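PDB 3BZW: putative lipase from Bacteroides thetaiotaomicron VPI-5482, which probably hydrolyses ester bonds of lipid substrates such as lysophospholipids, as a GDSL-like member of the SGNH hydrolase superfamily. Local coordinates for residues A[51-56]-A[250-255]; A[30-35]-A[90-95]; A[35-40]-A[47-52]. One frame throughout, in Å; residues are numbered along the deposited sequence.

In the fold
From the N terminus, strand 28-33 supplies the first half of contact 2 and runs into the loop 35-40. Contact 3 closes the shortest loop, bringing 47-52 back against 35-40 at the start of helix 49-57, and is nested inside the loop that contact 2 closes when strand 91-95 lines up beside strand 28-33. Contact 1 takes up helix 49-57 where contact 3 ends, sharing Asp51 and Phe52, and closes much later with helix 245-258, so it crosses contact 2. The three meet in one core: Tyr31 packs on Tyr49, Trp50 and Leu53, and Met251 reaches Phe95, Tyr49 and Ile36, tying the central sheet to two helices on one of its faces.

Contact 1: residues A[51-56]-A[250-255]; sequences DFLKEW and RMARTL
Arg253 arches over the indole of Trp56. Its CG stands anti to the backbone N, and a bend at the next torsion (chi2 72°) turns CD toward the ring, where CD makes a CH-pi contact 4.0 Å from the centroid of the six-membered ring of Trp56. Farther along, the guanidinium makes a cation-pi interaction with the same face, Arg253 CZ lying 4.7 Å from that centroid. The two flat groups do not stack: their planes stand 66° apart, so NH1 dips to the middle of the indole, 3.6 Å from Trp56 CD2. Arg253 NH2 bonds to Tyr257 OH, which helps hold the guanidinium there. On the opposite face of the indole lies Phe52 O, one turn earlier in the same helix.

These helices, 49-57 and 245-258, lie together against one face of the central parallel sheet in the alpha/beta/alpha fold of SGNH hydrolases, their local axes crossing at -52°. Such an approach suits a small residue at the crossing, and Ala252 fills the place: its CB is 3.6 Å from Phe52 CB and 3.4 Å from Trp56 CZ3. Deeper toward the sheet, Leu53 and Leu255 cross at about a right angle, with Leu53 CD1 3.9 Å from Leu255 CD2, while the other methyl of Leu53, CD2, rests near Ala252 O. An alanine in place of Trp56 would probably deprive the Arg253 guanidinium of its aromatic partner and open a gap beside the Ala252 methyl. Pro263 of the second subunit also packs on Arg253.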
loop_
_atom_site.group_PDB
_atom_site.type_symbol
_atom_site.label_atom_id
_atom_site.label_comp_id
_atom_site.label_asym_id
_atom_site.label_seq_id
_atom_site.Cartn_x
_atom_site.Cartn_y
_atom_site.Cartn_z
ATOM N N ASP A 51 -29.637 24.747 26.080
ATOM C CA ASP A 51 -30.863 24.929 26.847
ATOM C C ASP A 51 -31.232 23.586 27.487
ATOM O O ASP A 51 -31.739 23.531 28.609
ATOM C CB ASP A 51 -31.992 25.395 25.926
ATOM C CG ASP A 51 -32.950 26.343 26.615
ATOM O OD1 ASP A 51 -33.314 26.079 27.778
ATOM O OD2 ASP A 51 -33.344 27.348 25.990
ATOM N N PHE A 52 -30.973 22.501 26.764
ATOM C CA PHE A 52 -31.251 21.166 27.278
ATOM C C PHE A 52 -30.264 20.833 28.390
ATOM O O PHE A 52 -30.628 20.210 29.388
ATOM C CB PHE A 52 -31.136 20.128 26.162
ATOM C CG PHE A 52 -32.322 20.093 25.245
ATOM C CD1 PHE A 52 -33.530 19.547 25.674
ATOM C CD2 PHE A 52 -32.233 20.601 23.953
ATOM C CE1 PHE A 52 -34.641 19.502 24.826
ATOM C CE2 PHE A 52 -33.335 20.564 23.092
ATOM C CZ PHE A 52 -34.541 20.012 23.530
ATOM N N LEU A 53 -29.014 21.249 28.217
ATOM C CA LEU A 53 -27.993 20.990 29.224
ATOM C C LEU A 53 -28.294 21.789 30.487
ATOM O O LEU A 53 -27.998 21.347 31.600
ATOM C CB LEU A 53 -26.603 21.348 28.685
ATOM C CG LEU A 53 -26.063 20.417 27.594
ATOM C CD1 LEU A 53 -24.720 20.932 27.100
ATOM C CD2 LEU A 53 -25.921 19.004 28.146
ATOM N N LYS A 54 -28.884 22.966 30.311
ATOM C CA LYS A 54 -29.249 23.803 31.446
ATOM C C LYS A 54 -30.276 23.031 32.267
ATOM O O LYS A 54 -30.198 22.953 33.493
ATOM C CB LYS A 54 -29.869 25.114 30.958
ATOM C CG LYS A 54 -30.179 26.097 32.076
ATOM C CD LYS A 54 -30.917 27.331 31.568
ATOM C CE LYS A 54 -32.370 27.017 31.247
ATOM N NZ LYS A 54 -33.099 28.230 30.776
ATOM N N GLU A 55 -31.233 22.449 31.556
ATOM C CA GLU A 55 -32.323 21.672 32.134
ATOM C C GLU A 55 -31.885 20.357 32.781
ATOM O O GLU A 55 -32.274 20.053 33.909
ATOM C CB GLU A 55 -33.345 21.383 31.031
ATOM C CG GLU A 55 -34.448 20.397 31.374
ATOM C CD GLU A 55 -35.264 20.026 30.142
ATOM O OE1 GLU A 55 -35.575 20.939 29.346
ATOM O OE2 GLU A 55 -35.597 18.834 29.970
ATOM N N TRP A 56 -31.070 19.590 32.063
ATOM C CA TRP A 56 -30.617 18.287 32.540
ATOM C C TRP A 56 -29.491 18.284 33.565
ATOM O O TRP A 56 -29.470 17.442 34.463
ATOM C CB TRP A 56 -30.169 17.415 31.361
ATOM C CG TRP A 56 -31.168 17.251 30.257
ATOM C CD1 TRP A 56 -32.531 17.224 30.370
ATOM C CD2 TRP A 56 -30.876 16.978 28.882
ATOM N NE1 TRP A 56 -33.105 16.940 29.151
ATOM C CE2 TRP A 56 -32.111 16.784 28.219
ATOM C CE3 TRP A 56 -29.689 16.870 28.144
ATOM C CZ2 TRP A 56 -32.193 16.489 26.855
ATOM C CZ3 TRP A 56 -29.770 16.575 26.783
ATOM C CH2 TRP A 56 -31.016 16.388 26.155
ATOM N N ARG A 250 -30.675 15.670 20.399
ATOM C CA ARG A 250 -29.786 14.527 20.209
ATOM C C ARG A 250 -28.354 15.022 20.428
ATOM O O ARG A 250 -27.528 14.333 21.030
ATOM C CB ARG A 250 -29.954 13.935 18.802
ATOM C CG ARG A 250 -28.955 12.824 18.484
ATOM C CD ARG A 250 -29.467 11.852 17.430
ATOM N NE ARG A 250 -28.469 10.820 17.143
ATOM C CZ ARG A 250 -28.732 9.654 16.561
ATOM N NH1 ARG A 250 -29.972 9.350 16.192
ATOM N NH2 ARG A 250 -27.748 8.787 16.353
HETATM N N MSE A 251 -28.073 16.232 19.952
HETATM C CA MSE A 251 -26.752 16.841 20.123
HETATM C C MSE A 251 -26.438 17.009 21.609
HETATM O O MSE A 251 -25.361 16.635 22.080
HETATM C CB MSE A 251 -26.715 18.218 19.453
HETATM C CG MSE A 251 -26.606 18.183 17.938
HETATM SE SE MSE A 251 -27.092 19.887 17.136
HETATM C CE MSE A 251 -25.868 21.022 18.102
ATOM N N ALA A 252 -27.391 17.578 22.342
ATOM C CA ALA A 252 -27.226 17.816 23.775
ATOM C C ALA A 252 -27.037 16.519 24.549
ATOM O O ALA A 252 -26.168 16.421 25.421
ATOM C CB ALA A 252 -28.435 18.583 24.320
ATOM N N ARG A 253 -27.844 15.513 24.229
ATOM C CA ARG A 253 -27.735 14.238 24.923
ATOM C C ARG A 253 -26.382 13.591 24.620
ATOM O O ARG A 253 -25.781 12.939 25.480
ATOM C CB ARG A 253 -28.868 13.304 24.500
ATOM C CG ARG A 253 -29.186 12.254 25.541
ATOM C CD ARG A 253 -29.892 12.876 26.732
ATOM N NE ARG A 253 -29.779 12.030 27.913
ATOM C CZ ARG A 253 -30.343 12.304 29.084
ATOM N NH1 ARG A 253 -31.071 13.405 29.233
ATOM N NH2 ARG A 253 -30.168 11.480 30.112
ATOM N N THR A 254 -25.908 13.773 23.393
ATOM C CA THR A 254 -24.616 13.221 22.991
ATOM C C THR A 254 -23.543 13.926 23.808
ATOM O O THR A 254 -22.677 13.294 24.411
ATOM C CB THR A 254 -24.349 13.476 21.490
ATOM O OG1 THR A 254 -25.308 12.755 20.709
ATOM C CG2 THR A 254 -22.944 13.025 21.102
ATOM N N LEU A 255 -23.629 15.247 23.831
ATOM C CA LEU A 255 -22.680 16.081 24.555
ATOM C C LEU A 255 -22.655 15.714 26.038
ATOM O O LEU A 255 -21.593 15.661 26.660
ATOM C CB LEU A 255 -23.076 17.549 24.365
ATOM C CG LEU A 255 -22.043 18.652 24.564
ATOM C CD1 LEU A 255 -20.733 18.288 23.881
ATOM C CD2 LEU A 255 -22.612 19.952 23.994
#

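Contact 2: residues A[30-35]-A[90-95]; sequences GYIGDS and DAILVF. With ACT (acetate ion), chain G.
Gly30 and Ile32 bond to the neighbouring strand through both their N-H and C=O groups, giving a parallel ladder of four hydrogen bonds: Gly30 N to Ala91 O, Leu93 N to Gly30 O, Ile32 N to Leu93 O and Phe95 N to Ile32 O, each 2.9 Å long and nearly straight. On one face of the sheet Tyr31 and Leu93 lie side by side, pointing the same way, with Tyr31 CE2 3.6 Å from Leu93 CD1. On the other face branched Ile32 meets Ile92, CD1 of Ile32 being 3.9 Å from CG2 of Ile92, while Gly30 has no side chain to add there.

Beyond the Phe95 N to Ile32 O bond, a water links the two segments, accepting from Asp34 N at 3.1 Å and donating to Phe95 O at 2.8 Å. Gly33 suits this point for two reasons: a side chain would run into Phe95 O, and its extended backbone (phi 169°) would press a CB against the preceding carbonyl.

Gly33, Asp34 and Ser35 form the GDS signature at the end of the first strand in this family, where the serine is generally the nucleophile; Ser35 probably has that role here. An acetate ion, probably from the crystallisation liquor, accepts from Ser35 N at 3.1 Å and also bonds to Gly68 N, Asn99 ND2 and His242 NE2, consistent with an oxyanion hole next to His242, probably the catalytic histidine as in relatives. Asp34 CG lies between its backbone N and carbonyl carbon (chi1 50°), and the OD1 beyond it accepts from Ile36 N, bracing the turn. Farther out, Tyr31 and Gly33 bond by their backbones to the 62-66 region on the other flank of the strand, and Gln77 OE1 accepts from Gly33 N.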
loop_
_atom_site.group_PDB
_atom_site.type_symbol
_atom_site.label_atom_id
_atom_site.label_comp_id
_atom_site.label_asym_id
_atom_site.label_seq_id
_atom_site.Cartn_x
_atom_site.Cartn_y
_atom_site.Cartn_z
ATOM N N GLY A 30 -19.465 28.705 28.883
ATOM C CA GLY A 30 -19.535 29.690 27.823
ATOM C C GLY A 30 -19.641 28.943 26.507
ATOM O O GLY A 30 -18.861 28.025 26.257
ATOM N N TYR A 31 -20.605 29.314 25.670
ATOM C CA TYR A 31 -20.779 28.643 24.386
ATOM C C TYR A 31 -20.440 29.567 23.222
ATOM O O TYR A 31 -21.157 30.529 22.941
ATOM C CB TYR A 31 -22.216 28.133 24.242
ATOM C CG TYR A 31 -22.625 27.112 25.286
ATOM C CD1 TYR A 31 -23.143 27.507 26.521
ATOM C CD2 TYR A 31 -22.509 25.748 25.029
ATOM C CE1 TYR A 31 -23.542 26.564 27.475
ATOM C CE2 TYR A 31 -22.899 24.799 25.970
ATOM C CZ TYR A 31 -23.417 25.209 27.189
ATOM O OH TYR A 31 -23.823 24.264 28.104
ATOM N N ILE A 32 -19.341 29.256 22.543
ATOM C CA ILE A 32 -18.865 30.043 21.413
ATOM C C ILE A 32 -19.183 29.342 20.096
ATOM O O ILE A 32 -19.001 28.128 19.976
ATOM C CB ILE A 32 -17.334 30.263 21.543
ATOM C CG1 ILE A 32 -17.057 31.138 22.768
ATOM C CG2 ILE A 32 -16.762 30.888 20.267
ATOM C CD1 ILE A 32 -15.587 31.327 23.081
ATOM N N GLY A 33 -19.672 30.096 19.112
ATOM C CA GLY A 33 -19.985 29.482 17.830
ATOM C C GLY A 33 -20.768 30.301 16.815
ATOM O O GLY A 33 -20.608 31.521 16.713
ATOM N N ASP A 34 -21.621 29.615 16.055
ATOM C CA ASP A 34 -22.420 30.253 15.016
ATOM C C ASP A 34 -23.928 30.122 15.229
ATOM O O ASP A 34 -24.399 30.044 16.362
ATOM C CB ASP A 34 -22.035 29.695 13.635
ATOM C CG ASP A 34 -22.027 28.173 13.594
ATOM O OD1 ASP A 34 -22.924 27.548 14.197
ATOM O OD2 ASP A 34 -21.124 27.598 12.950
ATOM N N SER A 35 -24.686 30.097 14.136
ATOM C CA SER A 35 -26.143 30.012 14.229
ATOM C C SER A 35 -26.671 28.772 14.942
ATOM O O SER A 35 -27.735 28.812 15.564
ATOM C CB SER A 35 -26.767 30.103 12.834
ATOM O OG SER A 35 -28.178 30.021 12.901
ATOM N N ASP A 90 -16.839 28.521 34.184
ATOM C CA ASP A 90 -16.071 27.349 34.605
ATOM C C ASP A 90 -15.460 26.596 33.432
ATOM O O ASP A 90 -14.365 26.051 33.537
ATOM C CB ASP A 90 -16.958 26.373 35.385
ATOM C CG ASP A 90 -17.497 26.969 36.658
ATOM O OD1 ASP A 90 -16.691 27.529 37.431
ATOM O OD2 ASP A 90 -18.722 26.870 36.887
ATOM N N ALA A 91 -16.182 26.547 32.321
ATOM C CA ALA A 91 -15.694 25.844 31.138
ATOM C C ALA A 91 -16.164 26.546 29.872
ATOM O O ALA A 91 -17.063 27.387 29.911
ATOM C CB ALA A 91 -16.178 24.397 31.154
ATOM N N ILE A 92 -15.555 26.186 28.750
ATOM C CA ILE A 92 -15.879 26.798 27.470
ATOM C C ILE A 92 -15.942 25.785 26.338
ATOM O O ILE A 92 -15.047 24.954 26.185
ATOM C CB ILE A 92 -14.819 27.854 27.094
ATOM C CG1 ILE A 92 -14.740 28.911 28.194
ATOM C CG2 ILE A 92 -15.160 28.497 25.746
ATOM C CD1 ILE A 92 -13.666 29.933 27.964
ATOM N N LEU A 93 -17.012 25.856 25.556
ATOM C CA LEU A 93 -17.179 24.983 24.403
ATOM C C LEU A 93 -17.109 25.845 23.147
ATOM O O LEU A 93 -17.738 26.907 23.075
ATOM C CB LEU A 93 -18.527 24.258 24.441
ATOM C CG LEU A 93 -18.800 23.270 25.576
ATOM C CD1 LEU A 93 -20.120 22.560 25.304
ATOM C CD2 LEU A 93 -17.672 22.254 25.680
ATOM N N VAL A 94 -16.333 25.394 22.167
ATOM C CA VAL A 94 -16.185 26.117 20.911
ATOM C C VAL A 94 -16.698 25.202 19.801
ATOM O O VAL A 94 -16.096 24.174 19.504
ATOM C CB VAL A 94 -14.711 26.478 20.648
ATOM C CG1 VAL A 94 -14.606 27.361 19.413
ATOM C CG2 VAL A 94 -14.125 27.188 21.871
ATOM N N PHE A 95 -17.816 25.597 19.201
ATOM C CA PHE A 95 -18.491 24.836 18.148
ATOM C C PHE A 95 -18.502 25.764 16.931
ATOM O O PHE A 95 -19.470 26.483 16.705
ATOM C CB PHE A 95 -19.913 24.545 18.643
ATOM C CG PHE A 95 -20.684 23.565 17.809
ATOM C CD1 PHE A 95 -22.050 23.393 18.026
ATOM C CD2 PHE A 95 -20.062 22.800 16.830
ATOM C CE1 PHE A 95 -22.783 22.476 17.279
ATOM C CE2 PHE A 95 -20.790 21.876 16.077
ATOM C CZ PHE A 95 -22.149 21.717 16.303
HETATM C C ACT G . -24.629 29.329 10.508
HETATM O O ACT G . -25.536 29.560 9.727
HETATM O OXT ACT G . -24.117 30.245 11.130
HETATM C CH3 ACT G . -24.151 27.915 10.716
HETATM O O HOH W 1 -22.220 26.697 16.781
#

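Contact 3: residues A[35-40]-A[47-52]; sequences SITDPN and KKYWDF. With ACT (acetate ion), chain G.
Thr37 and Lys48 bring the two backbones nearest, with CA atoms 6.7 Å apart, an irregular loop lying beside the start of a helix for which Lys48 is the N-cap residue. Three consecutive side chains bridge this space. The indole of Trp50 presents its edge, and NE1 donates to Thr37 O at 2.8 Å, in the carbonyl plane and on a lone pair, with an N-H...O angle of 155°. For Trp50, chi1 (41°) sets CG between the backbone N and the carbonyl carbon, and chi2 (-99°) then turns the ring so that its NE1 edge meets the loop. Tyr49 has its CG in the same position; its OH donates to Thr37 OG1 at 2.7 Å, the threonine oxygen lying in the plane of the phenol ring. Thr37 is thus held twice, by its carbonyl and by its hydroxyl.

The loop joins strand 28-33 to helix 49-57, which in turn leads to strand 60-63 in a beta-alpha-beta crossover, and it includes Ser35 of the family's GDS signature. Pro39 lies across Trp50 at about a right angle, its CG 3.4 Å from Trp50 CZ2, a fitting place for a compact apolar ring. Lys48 CB lies over one face of the Trp50 indole, toward its rim, and the chain, bent at chi2, carries on to Pro39 O, where NZ donates at 2.8 Å from well above the carbonyl plane. The same NZ also bonds to Cys41 O and Ile46 O, so a long, flexible lysine can gather three peptide oxygens, whose partial charges are likely to stabilise the ammonium. Asp38 shapes the loop through an Asx turn, OD1 accepting from Asn40 N at 2.8 Å, while its OD2 takes a bond from Ser67 N.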
loop_
_atom_site.group_PDB
_atom_site.type_symbol
_atom_site.label_atom_id
_atom_site.label_comp_id
_atom_site.label_asym_id
_atom_site.label_seq_id
_atom_site.Cartn_x
_atom_site.Cartn_y
_atom_site.Cartn_z
ATOM N N SER A 35 -24.686 30.097 14.136
ATOM C CA SER A 35 -26.143 30.012 14.229
ATOM C C SER A 35 -26.671 28.772 14.942
ATOM O O SER A 35 -27.735 28.812 15.564
ATOM C CB SER A 35 -26.767 30.103 12.834
ATOM O OG SER A 35 -28.178 30.021 12.901
ATOM N N ILE A 36 -25.939 27.669 14.857
ATOM C CA ILE A 36 -26.385 26.442 15.502
ATOM C C ILE A 36 -26.345 26.596 17.025
ATOM O O ILE A 36 -26.962 25.823 17.759
ATOM C CB ILE A 36 -25.540 25.236 15.014
ATOM C CG1 ILE A 36 -25.796 25.033 13.512
ATOM C CG2 ILE A 36 -25.905 23.973 15.787
ATOM C CD1 ILE A 36 -25.131 23.812 12.905
ATOM N N THR A 37 -25.643 27.626 17.486
ATOM C CA THR A 37 -25.529 27.923 18.911
ATOM C C THR A 37 -26.339 29.186 19.263
ATOM O O THR A 37 -26.824 29.334 20.388
ATOM C CB THR A 37 -24.042 28.125 19.302
ATOM O OG1 THR A 37 -23.367 26.857 19.272
ATOM C CG2 THR A 37 -23.920 28.731 20.691
ATOM N N ASP A 38 -26.484 30.077 18.284
ATOM C CA ASP A 38 -27.218 31.341 18.434
ATOM C C ASP A 38 -28.651 31.123 18.935
ATOM O O ASP A 38 -29.421 30.365 18.341
ATOM C CB ASP A 38 -27.261 32.055 17.078
ATOM C CG ASP A 38 -27.759 33.493 17.163
ATOM O OD1 ASP A 38 -28.463 33.854 18.134
ATOM O OD2 ASP A 38 -27.450 34.261 16.228
ATOM N N PRO A 39 -29.030 31.789 20.038
ATOM C CA PRO A 39 -30.389 31.637 20.574
ATOM C C PRO A 39 -31.443 32.104 19.570
ATOM O O PRO A 39 -32.587 31.653 19.601
ATOM C CB PRO A 39 -30.370 32.523 21.822
ATOM C CG PRO A 39 -28.930 32.497 22.240
ATOM C CD PRO A 39 -28.208 32.629 20.927
ATOM N N ASN A 40 -31.042 33.007 18.680
ATOM C CA ASN A 40 -31.940 33.579 17.679
ATOM C C ASN A 40 -32.216 32.727 16.442
ATOM O O ASN A 40 -33.040 33.107 15.608
ATOM C CB ASN A 40 -31.397 34.932 17.215
ATOM C CG ASN A 40 -31.426 35.977 18.306
ATOM O OD1 ASN A 40 -30.745 36.999 18.216
ATOM N ND2 ASN A 40 -32.221 35.734 19.340
ATOM N N LYS A 47 -35.186 24.841 20.202
ATOM C CA LYS A 47 -34.652 24.833 21.559
ATOM C C LYS A 47 -33.221 24.340 21.353
ATOM O O LYS A 47 -33.009 23.243 20.828
ATOM C CB LYS A 47 -35.438 23.861 22.441
ATOM C CG LYS A 47 -34.996 23.836 23.898
ATOM C CD LYS A 47 -35.941 22.985 24.734
ATOM C CE LYS A 47 -35.527 22.965 26.195
ATOM N NZ LYS A 47 -36.446 22.121 27.009
ATOM N N LYS A 48 -32.248 25.156 21.748
ATOM C CA LYS A 48 -30.838 24.817 21.553
ATOM C C LYS A 48 -30.218 23.844 22.556
ATOM O O LYS A 48 -30.688 23.703 23.688
ATOM C CB LYS A 48 -30.005 26.103 21.476
ATOM C CG LYS A 48 -30.221 26.906 20.182
ATOM C CD LYS A 48 -31.597 27.584 20.129
ATOM C CE LYS A 48 -31.826 28.283 18.792
ATOM N NZ LYS A 48 -33.127 29.030 18.753
ATOM N N TYR A 49 -29.146 23.182 22.124
ATOM C CA TYR A 49 -28.472 22.192 22.952
ATOM C C TYR A 49 -28.080 22.681 24.345
ATOM O O TYR A 49 -28.193 21.933 25.316
ATOM C CB TYR A 49 -27.250 21.631 22.207
ATOM C CG TYR A 49 -26.111 22.605 21.998
ATOM C CD1 TYR A 49 -25.079 22.708 22.929
ATOM C CD2 TYR A 49 -26.052 23.408 20.858
ATOM C CE1 TYR A 49 -24.010 23.583 22.732
ATOM C CE2 TYR A 49 -24.988 24.291 20.651
ATOM C CZ TYR A 49 -23.972 24.371 21.591
ATOM O OH TYR A 49 -22.912 25.226 21.389
ATOM N N TRP A 50 -27.631 23.926 24.460
ATOM C CA TRP A 50 -27.246 24.442 25.769
ATOM C C TRP A 50 -28.454 24.648 26.680
ATOM O O TRP A 50 -28.320 24.709 27.904
ATOM C CB TRP A 50 -26.455 25.750 25.635
ATOM C CG TRP A 50 -26.971 26.695 24.597
ATOM C CD1 TRP A 50 -26.490 26.863 23.328
ATOM C CD2 TRP A 50 -28.075 27.593 24.728
ATOM N NE1 TRP A 50 -27.225 27.812 22.660
ATOM C CE2 TRP A 50 -28.207 28.276 23.497
ATOM C CE3 TRP A 50 -28.969 27.889 25.766
ATOM C CZ2 TRP A 50 -29.197 29.237 23.275
ATOM C CZ3 TRP A 50 -29.957 28.848 25.544
ATOM C CH2 TRP A 50 -30.060 29.509 24.305
ATOM N N ASP A 51 -29.637 24.747 26.080
ATOM C CA ASP A 51 -30.863 24.929 26.847
ATOM C C ASP A 51 -31.232 23.586 27.487
ATOM O O ASP A 51 -31.739 23.531 28.609
ATOM C CB ASP A 51 -31.992 25.395 25.926
ATOM C CG ASP A 51 -32.950 26.343 26.615
ATOM O OD1 ASP A 51 -33.314 26.079 27.778
ATOM O OD2 ASP A 51 -33.344 27.348 25.990
ATOM N N PHE A 52 -30.973 22.501 26.764
ATOM C CA PHE A 52 -31.251 21.166 27.278
ATOM C C PHE A 52 -30.264 20.833 28.390
ATOM O O PHE A 52 -30.628 20.210 29.388
ATOM C CB PHE A 52 -31.136 20.128 26.162
ATOM C CG PHE A 52 -32.322 20.093 25.245
ATOM C CD1 PHE A 52 -33.530 19.547 25.674
ATOM C CD2 PHE A 52 -32.233 20.601 23.953
ATOM C CE1 PHE A 52 -34.641 19.502 24.826
ATOM C CE2 PHE A 52 -33.335 20.564 23.092
ATOM C CZ PHE A 52 -34.541 20.012 23.530
HETATM C C ACT G . -24.629 29.329 10.508
HETATM O O ACT G . -25.536 29.560 9.727
HETATM O OXT ACT G . -24.117 30.245 11.130
HETATM C CH3 ACT G . -24.151 27.915 10.716
#